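Local coordinates for putative alpha-N-acetylgalactosaminidase (PDB 3CC1), which probably hydrolyses terminal alpha-linked N-acetylgalactosamine from glycoconjugates, as a glycoside hydrolase with a TIM-barrel catalytic domain and a C-terminal beta sandwich, at residues A[160-165]-A[199-204]. Sequence-based numbering, arbitrary orientation.
Sequences EGAQSY and IKMIQR. With SO4 (sulfate ion), chain D.
Gln163 and Met201 are the residues whose CA atoms lie nearest across the contact, 5.7 Å apart, where the first turn of helix 162-175 meets the middle of helix 196-208. Gln163 carries most of the contact. Its CG lies anti to the backbone N (chi1 -179°), and a bend at chi2 lays the amide against the neighbouring helix. There NE2 donates to the carbonyl O of Met201 at 3.0 Å, nearly straight and close to the amide's own plane; the same NE2 also bonds Asn167. Its OE1 accepts from NE of Arg204 at 3.3 Å, lying at the edge of the guanidinium, while NE stands above the amide's carbonyl plane, the two flat groups being 73° apart. A water donates to this oxygen as well (OE1 to water, 2.6 Å). Glutamine suits the place because one end donates and the other accepts; an alanine here would probably cost NE of Arg204 and O of Met201 their bonds to the amide and open a gap beside Met201. Alongside, the selenium of Met201, a selenomethionine, touches the small CB of Ala162 at 3.6 Å, and both side chains reach Val155. At the start of helix 162-175, N of Gly161, the N-cap, and N and OG of Ser164 bind a sulfate, probably from the crystallisation liquor; with phi at 101°, any CB on Gly161 would jam against O of Glu160. Two successive helices of the TIM-barrel domain, with strand 180-184 between them in sequence, are thus joined by a buried apolar patch beside a polar bridge, in which the charge of Arg204 probably polarises the amide, making its N-H a somewhat better donor to Met201.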
loop_
_atom_site.group_PDB
_atom_site.type_symbol
_atom_site.label_atom_id
_atom_site.label_comp_id
_atom_site.label_asym_id
_atom_site.label_seq_id
_atom_site.Cartn_x
_atom_site.Cartn_y
_atom_site.Cartn_z
ATOM N N GLU A 160 -35.162 24.681 14.749
ATOM C CA GLU A 160 -35.626 25.999 14.414
ATOM C C GLU A 160 -34.651 27.001 14.955
ATOM O O GLU A 160 -34.238 26.924 16.132
ATOM C CB GLU A 160 -37.032 26.257 14.973
ATOM C CG GLU A 160 -37.463 27.667 14.803
ATOM C CD GLU A 160 -38.949 27.867 15.119
ATOM O OE1 GLU A 160 -39.562 27.053 15.859
ATOM O OE2 GLU A 160 -39.500 28.865 14.610
ATOM N N GLY A 161 -34.258 27.912 14.068
ATOM C CA GLY A 161 -33.298 28.984 14.388
ATOM C C GLY A 161 -31.878 28.748 13.921
ATOM O O GLY A 161 -31.041 29.659 13.956
ATOM N N ALA A 162 -31.593 27.521 13.473
ATOM C CA ALA A 162 -30.248 27.158 13.027
ATOM C C ALA A 162 -29.866 27.913 11.744
ATOM O O ALA A 162 -28.737 28.456 11.616
ATOM C CB ALA A 162 -30.147 25.627 12.816
ATOM N N GLN A 163 -30.788 27.932 10.782
ATOM C CA GLN A 163 -30.553 28.603 9.512
ATOM C C GLN A 163 -30.401 30.100 9.772
ATOM O O GLN A 163 -29.591 30.782 9.146
ATOM C CB GLN A 163 -31.710 28.357 8.527
ATOM C CG GLN A 163 -31.467 29.023 7.181
ATOM C CD GLN A 163 -30.288 28.427 6.463
ATOM O OE1 GLN A 163 -30.304 27.239 6.119
ATOM N NE2 GLN A 163 -29.259 29.234 6.218
ATOM N N SER A 164 -31.172 30.600 10.732
ATOM C CA SER A 164 -31.138 32.029 11.079
ATOM C C SER A 164 -29.769 32.433 11.590
ATOM O O SER A 164 -29.245 33.504 11.245
ATOM C CB SER A 164 -32.190 32.386 12.131
ATOM O OG SER A 164 -33.491 32.281 11.591
ATOM N N TYR A 165 -29.188 31.572 12.412
ATOM C CA TYR A 165 -27.827 31.806 12.895
ATOM C C TYR A 165 -26.834 31.951 11.762
ATOM O O TYR A 165 -26.088 32.925 11.698
ATOM C CB TYR A 165 -27.368 30.711 13.859
ATOM C CG TYR A 165 -26.011 31.027 14.372
ATOM C CD1 TYR A 165 -25.810 32.122 15.201
ATOM C CD2 TYR A 165 -24.904 30.333 13.941
ATOM C CE1 TYR A 165 -24.530 32.491 15.625
ATOM C CE2 TYR A 165 -23.626 30.672 14.385
ATOM C CZ TYR A 165 -23.428 31.754 15.204
ATOM O OH TYR A 165 -22.131 32.075 15.650
ATOM N N ILE A 199 -23.678 21.973 6.029
ATOM C CA ILE A 199 -23.176 22.579 4.771
ATOM C C ILE A 199 -24.282 23.219 3.953
ATOM O O ILE A 199 -24.108 24.298 3.419
ATOM C CB ILE A 199 -22.422 21.547 3.847
ATOM C CG1 ILE A 199 -21.045 21.189 4.465
ATOM C CG2 ILE A 199 -22.263 22.106 2.398
ATOM C CD1 ILE A 199 -20.489 19.885 3.905
ATOM N N LYS A 200 -25.406 22.542 3.837
ATOM C CA LYS A 200 -26.516 23.084 3.048
ATOM C C LYS A 200 -26.983 24.428 3.628
ATOM O O LYS A 200 -27.285 25.366 2.876
ATOM C CB LYS A 200 -27.671 22.090 2.949
ATOM C CG LYS A 200 -27.342 20.758 2.242
ATOM C CD LYS A 200 -28.629 19.913 2.117
ATOM C CE LYS A 200 -28.422 18.483 1.598
ATOM N NZ LYS A 200 -29.755 17.874 1.172
HETATM N N MSE A 201 -26.998 24.542 4.957
HETATM C CA MSE A 201 -27.396 25.812 5.600
HETATM C C MSE A 201 -26.406 26.936 5.296
HETATM O O MSE A 201 -26.812 28.055 5.051
HETATM C CB MSE A 201 -27.508 25.663 7.117
HETATM C CG MSE A 201 -28.706 24.851 7.530
HETATM SE SE MSE A 201 -29.060 24.891 9.444
HETATM C CE MSE A 201 -27.331 24.386 10.138
ATOM N N ILE A 202 -25.106 26.612 5.350
ATOM C CA ILE A 202 -24.055 27.586 5.087
ATOM C C ILE A 202 -24.262 28.086 3.663
ATOM O O ILE A 202 -24.215 29.271 3.377
ATOM C CB ILE A 202 -22.637 27.007 5.340
ATOM C CG1 ILE A 202 -22.455 26.790 6.857
ATOM C CG2 ILE A 202 -21.554 27.928 4.729
ATOM C CD1 ILE A 202 -21.334 25.821 7.271
ATOM N N GLN A 203 -24.561 27.160 2.777
ATOM C CA GLN A 203 -24.693 27.491 1.361
ATOM C C GLN A 203 -25.876 28.421 1.115
ATOM O O GLN A 203 -25.781 29.416 0.382
ATOM C CB GLN A 203 -24.777 26.225 0.515
ATOM C CG GLN A 203 -23.436 25.501 0.396
ATOM C CD GLN A 203 -23.555 24.154 -0.298
ATOM O OE1 GLN A 203 -24.563 23.471 -0.169
ATOM N NE2 GLN A 203 -22.517 23.772 -1.040
ATOM N N ARG A 204 -26.982 28.120 1.777
ATOM C CA ARG A 204 -28.165 28.951 1.695
ATOM C C ARG A 204 -27.941 30.337 2.277
ATOM O O ARG A 204 -28.453 31.327 1.748
ATOM C CB ARG A 204 -29.339 28.271 2.397
ATOM C CG ARG A 204 -29.832 27.098 1.618
ATOM C CD ARG A 204 -31.186 26.650 2.093
ATOM N NE ARG A 204 -31.054 25.808 3.268
ATOM C CZ ARG A 204 -31.080 24.481 3.228
ATOM N NH1 ARG A 204 -31.232 23.856 2.072
ATOM N NH2 ARG A 204 -30.939 23.782 4.347
HETATM S S SO4 D . -35.076 29.150 10.805
HETATM O O1 SO4 D . -35.063 29.137 9.345
HETATM O O2 SO4 D . -35.258 27.837 11.407
HETATM O O3 SO4 D . -36.174 29.969 11.267
HETATM O O4 SO4 D . -33.850 29.751 11.339
HETATM O O HOH W 1 -32.408 25.855 5.623
#